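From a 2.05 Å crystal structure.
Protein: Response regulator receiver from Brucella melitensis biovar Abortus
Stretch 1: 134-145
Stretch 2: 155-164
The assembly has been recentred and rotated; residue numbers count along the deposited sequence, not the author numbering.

Stretch 1, residues 134-145: ISRQVATRLMII
Stretch 2 (155-164) IEQMVESLGH

How do the two stretches run past each other? Stretch 1 comes out of a helix that includes Ile134, passes through an extended loop and becomes a β-strand from Arg141 to Ile145. Stretch 2 enters at Ile155, already within a helix, and continues through a turn at Gly163 to His164. Strand and helix run nearly antiparallel, at 167°, with their axes 10.4 Å apart at closest approach. The register sets Ile144 against Glu156 (CA to CA 7.8 Å), Ala139 against His164 (CA to CA 4.7 Å) and Ser135 against Leu162 (CA to CA 6.7 Å). Together they bury 554 Å².

Why does His164 dominate the contact? It gives up 106 Å², more than any other residue, and both ring nitrogens are used. With chi1 at -56° (m) and chi2 at -60°, the imidazole lies beside the loop, whose polar atoms meet its edge. NE2 of His164 donates to OE1 of Gln137 at 2.7 Å, almost linearly at 171°, while ND1 of His164 accepts from the backbone N of Thr140 at 2.9 Å and 146°. A histidine protonated on NE2 satisfies both bonds at once. Nearby, CE1 of His164 lies 3.2 Å from O of Val138, the carbonyl that accepts from OG1 of Thr140 at 2.9 Å; Thr140 has chi1 at -57° (m) and a β backbone at -125/145.

How is Gln137 placed to meet the ring? Its backbone is extended at -120/146, its CB points toward stretch 2, and chi1 -62° (m), chi2 171° (t) and chi3 21° carry the amide to His164. The amide suits a site needing both a donor and an acceptor: OE1 accepts the hydrogen bond from the histidine, and NE2 of Gln137 donates to O of Ile134 at 2.7 Å, tying the loop back to the helix before it. Leu162 packs alongside, burying 66 Å² with chi1 -69° (m) and chi2 164° (t); its CD1 is 3.7 Å from OE1 of Gln137.

What brings the histidine round after the helix? Gly163 leaves helical geometry with phi/psi of 95/12 in a Schellman motif: N of His164 bonds to O of Val159 at 3.0 Å, and N of Gly163 to O of Glu160 at 2.9 Å. At these angles a CB would jam against the carbonyl oxygen of Leu162, so glycine fits. The carbonyl O of Gly163 then lies 3.3 Å from CB of Ala139.

What fills the space between strand and helix? Alternate strand residues, Leu142 and Ile144, point toward the helix, where Ile155 and Val159 point back, so branched aliphatic side chains meet in a buried apolar layer. Ile144, covering 71 Å² with chi1 -61° (m) and chi2 170° (t), sets CD1 3.7 Å from CG2 of Ile155. Leu142, with chi1 57° (p) and chi2 83° (p), brings CD2 3.8 Å from CG1 of Val159.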

# COMPACT_ATOMS: atom_id res chain seq x y z
N ILE A 134 11.73 6.34 5.09
CA ILE A 134 11.37 5.14 4.33
C ILE A 134 12.54 4.18 4.11
O ILE A 134 12.33 2.98 4.14
CB ILE A 134 10.57 5.51 3.03
CG1 ILE A 134 9.08 5.83 3.35
CG2 ILE A 134 10.63 4.43 1.94
CD1 ILE A 134 8.74 7.23 3.80
N SER A 135 13.78 4.71 3.93
CA SER A 135 14.99 3.88 3.72
C SER A 135 15.51 3.27 5.03
O SER A 135 16.28 2.30 5.00
CB SER A 135 16.09 4.67 3.03
N ARG A 136 15.07 3.81 6.17
CA ARG A 136 15.45 3.34 7.50
C ARG A 136 14.26 2.57 8.10
O ARG A 136 13.28 3.16 8.57
CB ARG A 136 15.94 4.53 8.36
CG ARG A 136 16.27 4.20 9.81
CD ARG A 136 15.23 4.86 10.70
NE ARG A 136 15.46 4.63 12.12
CZ ARG A 136 15.08 3.55 12.79
NH1 ARG A 136 14.46 2.55 12.16
NH2 ARG A 136 15.33 3.44 14.08
N GLN A 137 14.31 1.25 7.99
CA GLN A 137 13.24 0.37 8.47
C GLN A 137 13.82 -0.57 9.51
O GLN A 137 14.98 -0.95 9.41
CB GLN A 137 12.65 -0.43 7.28
CG GLN A 137 11.99 0.45 6.21
CD GLN A 137 11.61 -0.29 4.95
OE1 GLN A 137 11.45 -1.51 4.94
NE2 GLN A 137 11.32 0.45 3.87
N VAL A 138 13.01 -0.94 10.52
CA VAL A 138 13.42 -1.90 11.57
C VAL A 138 13.59 -3.26 10.86
O VAL A 138 12.66 -3.69 10.16
CB VAL A 138 12.40 -1.97 12.74
CG1 VAL A 138 12.89 -2.91 13.83
CG2 VAL A 138 12.13 -0.58 13.32
N ALA A 139 14.76 -3.90 11.01
CA ALA A 139 15.04 -5.18 10.36
C ALA A 139 13.97 -6.19 10.76
O ALA A 139 13.76 -6.44 11.95
CB ALA A 139 16.44 -5.68 10.73
N THR A 140 13.30 -6.76 9.76
CA THR A 140 12.21 -7.70 9.93
C THR A 140 12.46 -9.00 9.20
O THR A 140 13.05 -9.01 8.11
CB THR A 140 10.86 -6.99 9.50
OG1 THR A 140 10.70 -5.81 10.26
CG2 THR A 140 9.64 -7.84 9.70
N ARG A 141 11.99 -10.10 9.80
CA ARG A 141 12.06 -11.44 9.23
C ARG A 141 10.78 -11.62 8.41
O ARG A 141 9.68 -11.50 8.94
CB ARG A 141 12.17 -12.52 10.32
CG ARG A 141 13.51 -12.49 11.05
CD ARG A 141 13.53 -13.42 12.24
NE ARG A 141 13.66 -14.82 11.84
CZ ARG A 141 12.66 -15.69 11.85
NH1 ARG A 141 11.45 -15.33 12.24
NH2 ARG A 141 12.87 -16.94 11.45
N LEU A 142 10.91 -11.87 7.11
CA LEU A 142 9.71 -12.01 6.32
C LEU A 142 9.63 -13.23 5.45
O LEU A 142 10.65 -13.78 5.02
CB LEU A 142 9.37 -10.71 5.56
CG LEU A 142 10.41 -10.15 4.63
CD1 LEU A 142 10.36 -10.84 3.28
CD2 LEU A 142 10.21 -8.64 4.47
N MET A 143 8.42 -13.67 5.21
CA MET A 143 8.17 -14.78 4.33
C MET A 143 7.60 -14.24 3.00
O MET A 143 6.73 -13.36 3.00
CB MET A 143 7.19 -15.74 4.99
CG MET A 143 6.80 -16.90 4.12
SD MET A 143 5.62 -18.06 4.86
CE MET A 143 4.62 -16.99 5.78
N ILE A 144 8.10 -14.81 1.87
CA ILE A 144 7.65 -14.50 0.51
C ILE A 144 6.83 -15.68 0.01
O ILE A 144 7.32 -16.80 0.04
CB ILE A 144 8.82 -14.18 -0.46
CG1 ILE A 144 9.61 -12.93 0.03
CG2 ILE A 144 8.27 -13.96 -1.94
CD1 ILE A 144 10.91 -12.63 -0.69
N ILE A 145 5.58 -15.43 -0.42
CA ILE A 145 4.74 -16.45 -1.07
C ILE A 145 4.68 -16.01 -2.53
O ILE A 145 3.96 -15.06 -2.88
CB ILE A 145 3.34 -16.69 -0.46
CG1 ILE A 145 3.40 -16.97 1.07
CG2 ILE A 145 2.70 -17.88 -1.20
CD1 ILE A 145 2.11 -16.86 1.78
N ILE A 155 11.97 -9.47 -5.20
CA ILE A 155 11.41 -9.04 -3.91
C ILE A 155 12.51 -9.27 -2.85
O ILE A 155 12.81 -8.36 -2.08
CB ILE A 155 10.11 -9.82 -3.54
CG1 ILE A 155 8.99 -9.60 -4.57
CG2 ILE A 155 9.63 -9.43 -2.13
CD1 ILE A 155 7.99 -10.71 -4.59
N GLU A 156 13.11 -10.49 -2.83
CA GLU A 156 14.18 -10.88 -1.89
C GLU A 156 15.34 -9.92 -1.89
O GLU A 156 15.72 -9.42 -0.83
CB GLU A 156 14.64 -12.33 -2.13
CG GLU A 156 15.77 -12.75 -1.18
CD GLU A 156 16.20 -14.20 -1.17
OE1 GLU A 156 15.36 -15.09 -1.45
OE2 GLU A 156 17.36 -14.47 -0.79
N GLN A 157 15.85 -9.58 -3.08
CA GLN A 157 16.94 -8.63 -3.26
C GLN A 157 16.59 -7.25 -2.70
O GLN A 157 17.43 -6.66 -2.02
CB GLN A 157 17.33 -8.54 -4.74
N MET A 158 15.37 -6.73 -2.97
CA MET A 158 14.94 -5.41 -2.47
C MET A 158 14.82 -5.39 -0.94
O MET A 158 15.27 -4.46 -0.29
CB MET A 158 13.60 -4.97 -3.10
CG MET A 158 13.02 -3.66 -2.48
SD MET A 158 13.90 -2.14 -2.97
CE MET A 158 14.29 -1.49 -1.50
N VAL A 159 14.19 -6.41 -0.39
CA VAL A 159 13.97 -6.61 1.05
C VAL A 159 15.32 -6.65 1.81
O VAL A 159 15.48 -5.96 2.83
CB VAL A 159 13.10 -7.89 1.16
CG1 VAL A 159 13.36 -8.70 2.40
CG2 VAL A 159 11.62 -7.54 1.01
N GLU A 160 16.30 -7.41 1.27
CA GLU A 160 17.64 -7.56 1.85
C GLU A 160 18.41 -6.25 1.81
O GLU A 160 19.08 -5.91 2.79
CB GLU A 160 18.41 -8.66 1.12
CG GLU A 160 17.87 -10.05 1.45
CD GLU A 160 18.50 -11.22 0.71
OE1 GLU A 160 19.13 -11.02 -0.35
OE2 GLU A 160 18.27 -12.36 1.16
N SER A 161 18.25 -5.48 0.71
CA SER A 161 18.92 -4.19 0.55
C SER A 161 18.47 -3.22 1.64
O SER A 161 19.23 -2.33 2.00
CB SER A 161 18.64 -3.59 -0.83
OG SER A 161 17.38 -2.94 -0.88
N LEU A 162 17.23 -3.40 2.16
CA LEU A 162 16.63 -2.61 3.23
C LEU A 162 17.03 -3.12 4.63
O LEU A 162 16.66 -2.51 5.62
CB LEU A 162 15.10 -2.63 3.10
CG LEU A 162 14.47 -1.90 1.92
CD1 LEU A 162 13.03 -2.34 1.72
CD2 LEU A 162 14.54 -0.40 2.09
N GLY A 163 17.73 -4.25 4.69
CA GLY A 163 18.20 -4.86 5.93
C GLY A 163 17.29 -5.92 6.49
O GLY A 163 17.48 -6.35 7.63
N HIS A 164 16.29 -6.38 5.72
CA HIS A 164 15.37 -7.39 6.18
C HIS A 164 15.89 -8.78 5.91
O HIS A 164 16.85 -8.95 5.16
CB HIS A 164 13.94 -7.20 5.59
CG HIS A 164 13.36 -5.85 5.86
ND1 HIS A 164 13.15 -5.40 7.15
CD2 HIS A 164 12.99 -4.88 5.00
CE1 HIS A 164 12.69 -4.16 7.03
NE2 HIS A 164 12.57 -3.81 5.74